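Local coordinates for protein poly(ADP-ribose) glycohydrolase (Thermomonospora curvata, PDB 3SII) that hydrolyses the ribose-ribose glycosidic bonds of poly(ADP-ribose), probably releasing ADP-ribose, and here holds an ADP-ribose analogue with a dihydroxypyrrolidine in place of the terminal ribose, at residues Thr65-Thr70 against Val253-Trp258; Leu173-Pro178 against Gly218-Gly223; Cys91-Ser96 against Ala110-Leu115. All blocks are in the same frame, centred on the assembly; numbering follows the deposited sequence.

Contact 1 of 3, residues Thr65-Thr70 against Val253-Trp258; sequences TRIEVT and VVFAVW. With A1R (5'-O-[(S)-{[(S)-{[(2R,3R,4S)-3,4-dihydroxypyrrolidin-2-yl]methoxy}(hydroxy)phosphoryl]oxy}(hydroxy)phosphoryl]adenosine), chain B.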
loop_
_atom_site.group_PDB
_atom_site.type_symbol
_atom_site.label_atom_id
_atom_site.label_comp_id
_atom_site.label_asym_id
_atom_site.label_seq_id
_atom_site.Cartn_x
_atom_site.Cartn_y
_atom_site.Cartn_z
ATOM N N THR A 65 -17.692 12.341 3.372
ATOM C CA THR A 65 -16.586 11.410 3.600
ATOM C C THR A 65 -15.988 11.611 4.984
ATOM O O THR A 65 -15.682 12.736 5.371
ATOM C CB THR A 65 -15.464 11.601 2.561
ATOM O OG1 THR A 65 -16.010 11.481 1.241
ATOM C CG2 THR A 65 -14.349 10.569 2.762
ATOM N N ARG A 66 -15.844 10.525 5.734
ATOM C CA ARG A 66 -15.119 10.560 6.996
ATOM C C ARG A 66 -13.626 10.519 6.690
ATOM O O ARG A 66 -13.161 9.592 6.038
ATOM C CB ARG A 66 -15.494 9.354 7.852
ATOM C CG ARG A 66 -15.002 9.430 9.289
ATOM C CD ARG A 66 -15.314 8.148 10.054
ATOM N NE ARG A 66 -16.727 7.782 9.973
ATOM C CZ ARG A 66 -17.623 8.034 10.922
ATOM N NH1 ARG A 66 -17.255 8.651 12.038
ATOM N NH2 ARG A 66 -18.886 7.665 10.761
ATOM N N ILE A 67 -12.879 11.525 7.135
ATOM C CA ILE A 67 -11.426 11.517 6.975
ATOM C C ILE A 67 -10.766 11.531 8.351
ATOM O O ILE A 67 -11.059 12.397 9.184
ATOM C CB ILE A 67 -10.935 12.689 6.103
ATOM C CG1 ILE A 67 -11.514 12.571 4.691
ATOM C CG2 ILE A 67 -9.414 12.719 6.047
ATOM C CD1 ILE A 67 -11.027 13.646 3.731
ATOM N N GLU A 68 -9.911 10.544 8.605
ATOM C CA GLU A 68 -9.214 10.428 9.883
ATOM C C GLU A 68 -7.716 10.406 9.640
ATOM O O GLU A 68 -7.255 9.784 8.693
ATOM C CB GLU A 68 -9.560 9.108 10.592
ATOM C CG GLU A 68 -11.006 8.913 11.032
ATOM C CD GLU A 68 -11.218 7.575 11.742
ATOM O OE1 GLU A 68 -10.787 6.528 11.212
ATOM O OE2 GLU A 68 -11.813 7.567 12.840
ATOM N N VAL A 69 -6.960 11.054 10.516
ATOM C CA VAL A 69 -5.517 10.835 10.590
ATOM C C VAL A 69 -5.212 10.137 11.907
ATOM O O VAL A 69 -5.661 10.583 12.967
ATOM C CB VAL A 69 -4.721 12.153 10.511
ATOM C CG1 VAL A 69 -3.220 11.869 10.562
ATOM C CG2 VAL A 69 -5.065 12.899 9.237
ATOM N N THR A 70 -4.469 9.031 11.848
ATOM C CA THR A 70 -4.131 8.257 13.042
ATOM C C THR A 70 -2.657 7.886 13.013
ATOM O O THR A 70 -2.004 8.025 11.969
ATOM C CB THR A 70 -4.951 6.955 13.143
ATOM O OG1 THR A 70 -4.501 6.023 12.151
ATOM C CG2 THR A 70 -6.439 7.234 12.945
ATOM N N VAL A 253 -11.807 7.547 4.658
ATOM C CA VAL A 253 -10.402 7.531 4.285
ATOM C C VAL A 253 -9.606 7.730 5.549
ATOM O O VAL A 253 -9.831 8.703 6.280
ATOM C CB VAL A 253 -10.045 8.650 3.294
ATOM C CG1 VAL A 253 -8.531 8.671 3.018
ATOM C CG2 VAL A 253 -10.828 8.490 2.003
ATOM N N VAL A 254 -8.698 6.800 5.826
ATOM C CA VAL A 254 -7.825 6.907 6.987
ATOM C C VAL A 254 -6.408 7.148 6.496
ATOM O O VAL A 254 -5.905 6.408 5.656
ATOM C CB VAL A 254 -7.835 5.624 7.845
ATOM C CG1 VAL A 254 -6.864 5.773 9.039
ATOM C CG2 VAL A 254 -9.239 5.297 8.329
ATOM N N PHE A 255 -5.779 8.211 6.988
ATOM C CA PHE A 255 -4.352 8.393 6.783
ATOM C C PHE A 255 -3.676 7.807 8.001
ATOM O O PHE A 255 -3.594 8.443 9.056
ATOM C CB PHE A 255 -4.016 9.871 6.577
ATOM C CG PHE A 255 -4.618 10.445 5.321
ATOM C CD1 PHE A 255 -4.002 10.249 4.092
ATOM C CD2 PHE A 255 -5.800 11.162 5.367
ATOM C CE1 PHE A 255 -4.555 10.767 2.921
ATOM C CE2 PHE A 255 -6.368 11.686 4.203
ATOM C CZ PHE A 255 -5.743 11.483 2.972
ATOM N N ALA A 256 -3.243 6.563 7.856
ATOM C CA ALA A 256 -2.590 5.835 8.935
ATOM C C ALA A 256 -1.096 6.059 8.783
ATOM O O ALA A 256 -0.464 5.535 7.864
ATOM C CB ALA A 256 -2.942 4.353 8.857
ATOM N N VAL A 257 -0.532 6.856 9.685
ATOM C CA VAL A 257 0.862 7.251 9.579
ATOM C C VAL A 257 1.596 6.888 10.869
ATOM O O VAL A 257 1.497 7.592 11.892
ATOM C CB VAL A 257 1.003 8.751 9.291
ATOM C CG1 VAL A 257 2.465 9.074 8.985
ATOM C CG2 VAL A 257 0.089 9.156 8.127
ATOM N N TRP A 258 2.322 5.775 10.806
ATOM C CA TRP A 258 3.119 5.265 11.916
ATOM C C TRP A 258 4.569 5.684 11.689
ATOM O O TRP A 258 5.263 5.111 10.845
ATOM C CB TRP A 258 3.013 3.738 11.967
ATOM C CG TRP A 258 3.842 3.120 13.047
ATOM C CD1 TRP A 258 3.732 3.345 14.389
ATOM C CD2 TRP A 258 4.909 2.182 12.885
ATOM N NE1 TRP A 258 4.662 2.600 15.073
ATOM C CE2 TRP A 258 5.400 1.876 14.171
ATOM C CE3 TRP A 258 5.497 1.563 11.777
ATOM C CZ2 TRP A 258 6.452 0.988 14.380
ATOM C CZ3 TRP A 258 6.544 0.678 11.986
ATOM C CH2 TRP A 258 7.009 0.396 13.279
HETATM N N1 A1R B . 2.187 1.974 8.449
HETATM C C2 A1R B . 1.935 3.306 8.277
HETATM N N3 A1R B . 2.931 4.214 8.077
HETATM C C4 A1R B . 4.145 3.688 8.070
HETATM C C5 A1R B . 4.514 2.354 8.222
HETATM C C6 A1R B . 3.450 1.497 8.420
HETATM N N6 A1R B . 3.659 0.097 8.618
HETATM N N7 A1R B . 5.894 2.217 8.142
HETATM C C8 A1R B . 6.361 3.462 7.931
HETATM N N9 A1R B . 5.346 4.400 7.883
HETATM C "C1'" A1R B . 5.440 5.831 7.656
HETATM C "C2'" A1R B . 6.758 6.423 8.019
HETATM O "O2'" A1R B . 6.590 7.706 8.519
HETATM C "C3'" A1R B . 7.491 6.464 6.734
HETATM O "O3'" A1R B . 8.402 7.506 6.680
HETATM O "O4'" A1R B . 5.244 6.112 6.292
HETATM C "C4'" A1R B . 6.407 6.666 5.737
HETATM C "C5'" A1R B . 6.757 6.083 4.385
HETATM O "O5'" A1R B . 7.029 4.720 4.489
HETATM P PA A1R B . 8.114 4.032 3.535
HETATM O O1A A1R B . 7.861 2.563 3.718
HETATM O O2A A1R B . 9.522 4.439 3.799
HETATM O O3A A1R B . 7.642 4.428 2.074
HETATM P PB A1R B . 8.488 4.962 0.824
HETATM O O1B A1R B . 9.158 6.287 1.095
HETATM O O2B A1R B . 7.518 5.052 -0.319
HETATM O O5N A1R B . 9.657 3.936 0.561
HETATM C C5N A1R B . 9.472 2.803 -0.231
HETATM N N4N A1R B . 10.492 1.375 0.810
HETATM C C1N A1R B . 10.048 -0.004 0.966
HETATM O O2N A1R B . 9.886 -1.626 -0.757
HETATM C C2N A1R B . 9.462 -0.384 -0.359
HETATM O O3N A1R B . 11.177 0.609 -1.677
HETATM C C3N A1R B . 9.862 0.729 -1.256
HETATM C C4N A1R B . 10.316 1.957 -0.620
#

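Contact 2 of 3, residues Leu173-Pro178 against Gly218-Gly223; sequences LTSPAP and GAWGCG. With A1R (5'-O-[(S)-{[(S)-{[(2R,3R,4S)-3,4-dihydroxypyrrolidin-2-yl]methoxy}(hydroxy)phosphoryl]oxy}(hydroxy)phosphoryl]adenosine), chain B.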
loop_
_atom_site.group_PDB
_atom_site.type_symbol
_atom_site.label_atom_id
_atom_site.label_comp_id
_atom_site.label_asym_id
_atom_site.label_seq_id
_atom_site.Cartn_x
_atom_site.Cartn_y
_atom_site.Cartn_z
ATOM N N LEU A 173 -3.377 -1.749 -3.286
ATOM C CA LEU A 173 -3.059 -0.961 -4.473
ATOM C C LEU A 173 -1.567 -0.673 -4.423
ATOM O O LEU A 173 -1.088 0.009 -3.512
ATOM C CB LEU A 173 -3.811 0.365 -4.441
ATOM C CG LEU A 173 -5.328 0.262 -4.265
ATOM C CD1 LEU A 173 -5.869 1.496 -3.577
ATOM C CD2 LEU A 173 -5.960 0.081 -5.615
ATOM N N THR A 174 -0.836 -1.191 -5.400
ATOM C CA THR A 174 0.620 -1.120 -5.402
ATOM C C THR A 174 1.073 -0.144 -6.478
ATOM O O THR A 174 0.932 -0.407 -7.662
ATOM C CB THR A 174 1.200 -2.541 -5.597
ATOM O OG1 THR A 174 0.972 -3.286 -4.397
ATOM C CG2 THR A 174 2.694 -2.525 -5.906
ATOM N N SER A 175 1.593 0.997 -6.042
ATOM C CA SER A 175 2.002 2.081 -6.931
ATOM C C SER A 175 3.206 2.745 -6.285
ATOM O O SER A 175 3.138 3.133 -5.125
ATOM C CB SER A 175 0.863 3.097 -7.049
ATOM O OG SER A 175 1.293 4.309 -7.670
ATOM N N PRO A 176 4.322 2.874 -7.020
ATOM C CA PRO A 176 5.503 3.466 -6.392
ATOM C C PRO A 176 5.477 4.975 -6.491
ATOM O O PRO A 176 5.200 5.527 -7.550
ATOM C CB PRO A 176 6.646 2.922 -7.247
ATOM C CG PRO A 176 6.034 2.808 -8.616
ATOM C CD PRO A 176 4.591 2.407 -8.394
ATOM N N ALA A 177 5.737 5.639 -5.375
ATOM C CA ALA A 177 5.928 7.074 -5.408
ATOM C C ALA A 177 7.244 7.358 -6.126
ATOM O O ALA A 177 8.132 6.495 -6.168
ATOM C CB ALA A 177 5.971 7.634 -3.987
ATOM N N PRO A 178 7.388 8.567 -6.686
ATOM C CA PRO A 178 8.692 8.913 -7.264
ATOM C C PRO A 178 9.794 8.856 -6.209
ATOM O O PRO A 178 9.573 9.201 -5.041
ATOM C CB PRO A 178 8.483 10.345 -7.762
ATOM C CG PRO A 178 7.328 10.870 -6.964
ATOM C CD PRO A 178 6.428 9.681 -6.759
ATOM N N GLY A 218 -1.660 7.073 3.441
ATOM C CA GLY A 218 -0.638 7.471 4.399
ATOM C C GLY A 218 0.463 8.258 3.725
ATOM O O GLY A 218 0.241 8.829 2.640
ATOM N N ALA A 219 1.630 8.277 4.364
ATOM C CA ALA A 219 2.773 9.087 3.934
ATOM C C ALA A 219 3.582 8.406 2.834
ATOM O O ALA A 219 4.795 8.187 2.950
ATOM C CB ALA A 219 3.659 9.447 5.139
ATOM N N TRP A 220 2.861 8.046 1.781
ATOM C CA TRP A 220 3.391 7.480 0.551
ATOM C C TRP A 220 4.667 8.191 0.105
ATOM O O TRP A 220 4.676 9.409 -0.079
ATOM C CB TRP A 220 2.294 7.662 -0.493
ATOM C CG TRP A 220 2.461 6.995 -1.835
ATOM C CD1 TRP A 220 2.959 5.743 -2.112
ATOM C CD2 TRP A 220 2.096 7.571 -3.088
ATOM N NE1 TRP A 220 2.905 5.511 -3.473
ATOM C CE2 TRP A 220 2.374 6.617 -4.087
ATOM C CE3 TRP A 220 1.535 8.804 -3.459
ATOM C CZ2 TRP A 220 2.131 6.864 -5.442
ATOM C CZ3 TRP A 220 1.299 9.050 -4.795
ATOM C CH2 TRP A 220 1.591 8.084 -5.773
ATOM N N GLY A 221 5.744 7.429 -0.054
ATOM C CA GLY A 221 6.980 7.973 -0.600
ATOM C C GLY A 221 7.794 8.856 0.332
ATOM O O GLY A 221 8.811 9.410 -0.079
ATOM N N CYS A 222 7.383 8.957 1.594
ATOM C CA CYS A 222 7.980 9.934 2.509
ATOM C C CYS A 222 9.052 9.364 3.431
ATOM O O CYS A 222 9.536 10.058 4.329
ATOM C CB CYS A 222 6.889 10.625 3.328
ATOM S SG CYS A 222 5.775 11.633 2.338
ATOM N N GLY A 223 9.415 8.105 3.206
ATOM C CA GLY A 223 10.482 7.467 3.960
ATOM C C GLY A 223 11.726 7.380 3.096
ATOM O O GLY A 223 12.364 8.387 2.798
HETATM N N1 A1R B . 2.187 1.974 8.449
HETATM C C2 A1R B . 1.935 3.306 8.277
HETATM N N3 A1R B . 2.931 4.214 8.077
HETATM C C4 A1R B . 4.145 3.688 8.070
HETATM C C5 A1R B . 4.514 2.354 8.222
HETATM C C6 A1R B . 3.450 1.497 8.420
HETATM N N6 A1R B . 3.659 0.097 8.618
HETATM N N7 A1R B . 5.894 2.217 8.142
HETATM C C8 A1R B . 6.361 3.462 7.931
HETATM N N9 A1R B . 5.346 4.400 7.883
HETATM C "C1'" A1R B . 5.440 5.831 7.656
HETATM C "C2'" A1R B . 6.758 6.423 8.019
HETATM O "O2'" A1R B . 6.590 7.706 8.519
HETATM C "C3'" A1R B . 7.491 6.464 6.734
HETATM O "O3'" A1R B . 8.402 7.506 6.680
HETATM O "O4'" A1R B . 5.244 6.112 6.292
HETATM C "C4'" A1R B . 6.407 6.666 5.737
HETATM C "C5'" A1R B . 6.757 6.083 4.385
HETATM O "O5'" A1R B . 7.029 4.720 4.489
HETATM P PA A1R B . 8.114 4.032 3.535
HETATM O O1A A1R B . 7.861 2.563 3.718
HETATM O O2A A1R B . 9.522 4.439 3.799
HETATM O O3A A1R B . 7.642 4.428 2.074
HETATM P PB A1R B . 8.488 4.962 0.824
HETATM O O1B A1R B . 9.158 6.287 1.095
HETATM O O2B A1R B . 7.518 5.052 -0.319
HETATM O O5N A1R B . 9.657 3.936 0.561
HETATM C C5N A1R B . 9.472 2.803 -0.231
HETATM N N4N A1R B . 10.492 1.375 0.810
HETATM C C1N A1R B . 10.048 -0.004 0.966
HETATM O O2N A1R B . 9.886 -1.626 -0.757
HETATM C C2N A1R B . 9.462 -0.384 -0.359
HETATM O O3N A1R B . 11.177 0.609 -1.677
HETATM C C3N A1R B . 9.862 0.729 -1.256
HETATM C C4N A1R B . 10.316 1.957 -0.620
#

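Contact 3 of 3, residues Cys91-Ser96 against Ala110-Leu115; sequences CLNFAS and AQEEGL. With A1R (5'-O-[(S)-{[(S)-{[(2R,3R,4S)-3,4-dihydroxypyrrolidin-2-yl]methoxy}(hydroxy)phosphoryl]oxy}(hydroxy)phosphoryl]adenosine), chain B.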
loop_
_atom_site.group_PDB
_atom_site.type_symbol
_atom_site.label_atom_id
_atom_site.label_comp_id
_atom_site.label_asym_id
_atom_site.label_seq_id
_atom_site.Cartn_x
_atom_site.Cartn_y
_atom_site.Cartn_z
ATOM N N CYS A 91 -6.036 -0.736 0.630
ATOM C CA CYS A 91 -4.866 -0.131 1.242
ATOM C C CYS A 91 -3.794 0.185 0.210
ATOM O O CYS A 91 -3.483 -0.649 -0.635
ATOM C CB CYS A 91 -4.231 -1.092 2.246
ATOM S SG CYS A 91 -5.290 -1.626 3.600
ATOM N N LEU A 92 -3.213 1.373 0.303
ATOM C CA LEU A 92 -2.090 1.741 -0.544
ATOM C C LEU A 92 -0.801 1.114 -0.000
ATOM O O LEU A 92 -0.448 1.316 1.159
ATOM C CB LEU A 92 -1.972 3.271 -0.624
ATOM C CG LEU A 92 -0.764 3.843 -1.371
ATOM C CD1 LEU A 92 -0.711 3.318 -2.819
ATOM C CD2 LEU A 92 -0.781 5.381 -1.319
ATOM N N ASN A 93 -0.142 0.326 -0.845
ATOM C CA ASN A 93 1.187 -0.237 -0.610
ATOM C C ASN A 93 2.216 0.761 -1.133
ATOM O O ASN A 93 2.186 1.113 -2.321
ATOM C CB ASN A 93 1.296 -1.576 -1.361
ATOM C CG ASN A 93 2.696 -2.147 -1.338
ATOM O OD1 ASN A 93 3.502 -1.800 -0.477
ATOM N ND2 ASN A 93 3.000 -3.015 -2.299
ATOM N N PHE A 94 3.098 1.233 -0.241
ATOM C CA PHE A 94 4.131 2.206 -0.601
ATOM C C PHE A 94 5.248 1.434 -1.294
ATOM O O PHE A 94 6.265 1.071 -0.685
ATOM C CB PHE A 94 4.682 2.923 0.641
ATOM C CG PHE A 94 3.628 3.580 1.518
ATOM C CD1 PHE A 94 2.353 3.869 1.045
ATOM C CD2 PHE A 94 3.947 3.944 2.823
ATOM C CE1 PHE A 94 1.406 4.479 1.860
ATOM C CE2 PHE A 94 3.010 4.560 3.639
ATOM C CZ PHE A 94 1.733 4.829 3.156
ATOM N N ALA A 95 5.041 1.191 -2.580
ATOM C CA ALA A 95 5.710 0.108 -3.282
ATOM C C ALA A 95 7.111 0.417 -3.757
ATOM O O ALA A 95 7.420 1.545 -4.159
ATOM C CB ALA A 95 4.869 -0.326 -4.467
ATOM N N SER A 96 7.940 -0.619 -3.743
ATOM C CA SER A 96 9.145 -0.647 -4.559
ATOM C C SER A 96 8.747 -0.779 -6.017
ATOM O O SER A 96 7.817 -1.508 -6.359
ATOM C CB SER A 96 10.004 -1.840 -4.166
ATOM O OG SER A 96 11.101 -2.003 -5.065
ATOM N N ALA A 110 10.350 -1.369 6.351
ATOM C CA ALA A 110 9.598 -0.253 5.783
ATOM C C ALA A 110 8.157 -0.718 5.603
ATOM O O ALA A 110 7.824 -1.862 5.924
ATOM C CB ALA A 110 10.213 0.195 4.459
ATOM N N GLN A 111 7.283 0.150 5.107
ATOM C CA GLN A 111 5.858 -0.205 5.084
ATOM C C GLN A 111 5.549 -1.417 4.201
ATOM O O GLN A 111 4.822 -2.330 4.619
ATOM C CB GLN A 111 5.007 1.006 4.684
ATOM C CG GLN A 111 3.512 0.785 4.817
ATOM C CD GLN A 111 2.819 0.654 3.473
ATOM O OE1 GLN A 111 3.449 0.350 2.457
ATOM N NE2 GLN A 111 1.510 0.909 3.453
ATOM N N GLU A 112 6.085 -1.441 2.986
ATOM C CA GLU A 112 5.790 -2.553 2.083
ATOM C C GLU A 112 6.292 -3.877 2.647
ATOM O O GLU A 112 5.608 -4.903 2.573
ATOM C CB GLU A 112 6.379 -2.331 0.691
ATOM C CG GLU A 112 6.196 -3.576 -0.188
ATOM C CD GLU A 112 6.610 -3.388 -1.632
ATOM O OE1 GLU A 112 7.549 -2.611 -1.896
ATOM O OE2 GLU A 112 6.006 -4.051 -2.503
ATOM N N GLU A 113 7.503 -3.855 3.192
ATOM C CA GLU A 113 8.089 -5.053 3.775
ATOM C C GLU A 113 7.199 -5.619 4.885
ATOM O O GLU A 113 7.009 -6.838 4.985
ATOM C CB GLU A 113 9.496 -4.749 4.293
ATOM C CG GLU A 113 10.539 -4.644 3.190
ATOM C CD GLU A 113 10.670 -3.257 2.580
ATOM O OE1 GLU A 113 9.770 -2.413 2.773
ATOM O OE2 GLU A 113 11.685 -3.017 1.890
ATOM N N GLY A 114 6.652 -4.735 5.715
ATOM C CA GLY A 114 5.705 -5.148 6.741
ATOM C C GLY A 114 4.460 -5.806 6.154
ATOM O O GLY A 114 3.978 -6.817 6.668
ATOM N N LEU A 115 3.930 -5.238 5.073
ATOM C CA LEU A 115 2.779 -5.836 4.402
ATOM C C LEU A 115 3.162 -7.227 3.894
ATOM O O LEU A 115 2.411 -8.190 4.073
ATOM C CB LEU A 115 2.309 -4.962 3.233
ATOM C CG LEU A 115 1.903 -3.528 3.561
ATOM C CD1 LEU A 115 1.420 -2.845 2.298
ATOM C CD2 LEU A 115 0.821 -3.492 4.654
HETATM N N1 A1R B . 2.187 1.974 8.449
HETATM C C2 A1R B . 1.935 3.306 8.277
HETATM N N3 A1R B . 2.931 4.214 8.077
HETATM C C4 A1R B . 4.145 3.688 8.070
HETATM C C5 A1R B . 4.514 2.354 8.222
HETATM C C6 A1R B . 3.450 1.497 8.420
HETATM N N6 A1R B . 3.659 0.097 8.618
HETATM N N7 A1R B . 5.894 2.217 8.142
HETATM C C8 A1R B . 6.361 3.462 7.931
HETATM N N9 A1R B . 5.346 4.400 7.883
HETATM C "C1'" A1R B . 5.440 5.831 7.656
HETATM C "C2'" A1R B . 6.758 6.423 8.019
HETATM O "O2'" A1R B . 6.590 7.706 8.519
HETATM C "C3'" A1R B . 7.491 6.464 6.734
HETATM O "O3'" A1R B . 8.402 7.506 6.680
HETATM O "O4'" A1R B . 5.244 6.112 6.292
HETATM C "C4'" A1R B . 6.407 6.666 5.737
HETATM C "C5'" A1R B . 6.757 6.083 4.385
HETATM O "O5'" A1R B . 7.029 4.720 4.489
HETATM P PA A1R B . 8.114 4.032 3.535
HETATM O O1A A1R B . 7.861 2.563 3.718
HETATM O O2A A1R B . 9.522 4.439 3.799
HETATM O O3A A1R B . 7.642 4.428 2.074
HETATM P PB A1R B . 8.488 4.962 0.824
HETATM O O1B A1R B . 9.158 6.287 1.095
HETATM O O2B A1R B . 7.518 5.052 -0.319
HETATM O O5N A1R B . 9.657 3.936 0.561
HETATM C C5N A1R B . 9.472 2.803 -0.231
HETATM N N4N A1R B . 10.492 1.375 0.810
HETATM C C1N A1R B . 10.048 -0.004 0.966
HETATM O O2N A1R B . 9.886 -1.626 -0.757
HETATM C C2N A1R B . 9.462 -0.384 -0.359
HETATM O O3N A1R B . 11.177 0.609 -1.677
HETATM C C3N A1R B . 9.862 0.729 -1.256
HETATM C C4N A1R B . 10.316 1.957 -0.620
HETATM O O HOH W 1 7.399 0.851 1.844
HETATM O O HOH W 2 6.248 -3.617 -5.169
#

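Contact 1 of 3, residues Thr65-Thr70 against Val253-Trp258
Ile67 sets its CG2 methyl against the rim of the Phe255 ring, in the plane of the ring and 3.7 Å from CE2. Val69, on the same face of the sheet, adds CG2 at 4.2 Å from Phe255 CB, while Val253 CG1 lies over one face of the phenyl ring, offset toward its rim. The isoleucine methyl reaches forward to the ring because chi1 of -62° turns CG2 anti to the backbone N and keeps CG1 back, near Val253. On the opposite face Val254 meets polar neighbours through both methyls: CG2 is 3.5 Å from Glu68 OE1, and CG1 is 3.9 Å from Thr70 OG1. The polar ends have their main partners elsewhere, Arg80 forming a salt bridge with Glu68 and Glu72 a hydrogen bond with Thr70.

Behind these side chains stands a regular parallel pairing, with strand axes 4.7 Å apart and 12° from parallel. Val253 and Phe255 each donate from N and accept at O, and Val257 N adds a fifth bond to Thr70 O; all are nearly straight, the shortest joining Phe255 N to Glu68 O at 2.7 Å. Beta-branched valine, isoleucine and threonine suit such extended backbone.

This is the parallel edge of the macrodomain sheet, and its second chain runs on to the adenine: Ala256 O is 3.3 Å from ligand C2, and the base lies at the edge of the Trp258 ring. Strand 66-70 is outermost, and strand 252-256 separates it from strand 214-217. Helix 265-273 and Phe274 cover the face of Val69 and Phe255, whereas helix 74-84 packs on that of Val254 and Ala256.

Contact 2 of 3, residues Leu173-Pro178 against Gly218-Gly223
Trp220 hands its indole N-H to the carbonyl of Ser175, NE1 to O 2.9 Å. The oxygen sits near the indole plane, so the ring spends its one polar edge on it; seen from the acceptor, however, NE1 stands 35° above the carbonyl plane and is not aimed at a lone pair. Ala177 then closes over the ring: its CB lies 3.8 Å from the centroid of the five-membered ring, only 11° off the normal, a CH-pi contact. With chi1 at -171°, CG swings anti to the tryptophan's backbone N, which carries the indole out from its turn to the other segment. Ser175 OG touches the six-membered ring next to the N-H, 3.5 Å from CZ2.

Packing is also tight where the same alanine methyl meets Gly221, CB to CA 3.6 Å. A beta carbon on Gly221 would collide with it, and the positive phi of this third position of a type II turn, Ala219 to Cys222, also favours glycine. A leucine in place of Trp220 would probably leave the buried Ser175 carbonyl without its donor and open a gap under the Ala177 methyl.

Ala219 and Cys222 do not touch 173-178; Cys222 packs on helix 229-240, while Ala219 and, just past the turn, Gly223 border the ligand. Gly223, partly exposed, donates from N to O1B of the analogue at 2.8 Å, and a side chain there would run into O2A. Val224 and Phe225 continue the series with their own backbone N-H groups. A glycine-rich loop after a central strand, gripping a diphosphate through main-chain amides, is characteristic of the ADP-ribose pocket of macrodomains.

Contact 3 of 3, residues Cys91-Ser96 against Ala110-Leu115
Phe94 and Gln111 stack flat on one another, ring and amide planes 11° apart, with NE2 3.7 Å above the ring centre. Leu92 CG lies at the ring's edge, in plane, and the ligand's O5' approaches the rim as well. Gln111, Glu112 and Glu113 form the Gln-Glu-Glu sequence that marks the PARG family, here opening helix 111-118 beside a central strand of the macrodomain.

The glutamine amide suits its place because it can both give and take: NE2 donates to Leu92 O at 3.0 Å, nearly in the amide plane, while OE1 accepts Phe94 N. Its chain bends at chi2 (-108°), folding the amide over the ring; Thr74 holds NE2 further.

Glu112 is extended, with CG anti to its backbone N, and reaches past Asn93. Ser96 N meets OE1 on the syn side at 2.7 Å, and the ligand hydroxyl O2N donates to the same oxygen. Asn93 ND2, whose stronger partner is Thr174, approaches OE2 from above the carboxylate plane; the buried Asn93 OD1 has no polar partner.

At the helix start Gln111 N bonds phosphate oxygen O1A of the ligand at 2.8 Å, and one water joins that oxygen to Phe94 O and Glu112 N.

In the fold
Contacts 2 and 3 are buried and close together, their centres about 8 Å apart, because strands 163-175 and 90-94 are neighbours in the sheet; Leu173 probably bonds through its backbone to both Cys91 and Asn93. Contact 1 lies at the sheet's edge, its centre about 15 Å from that of contact 2, which it touches through Val257 and Ala219. Chemistry follows place: contact 1 is backbone pairing between strands with apolar side chains on one face, contact 2 an indole from a turn packed and hydrogen-bonded against 175-177, contact 3 a polar strand-to-helix junction. All three reach the bound analogue: contact 1 at its adenine, contact 2 at the diphosphate, contact 3 at the phosphate and pyrrolidine.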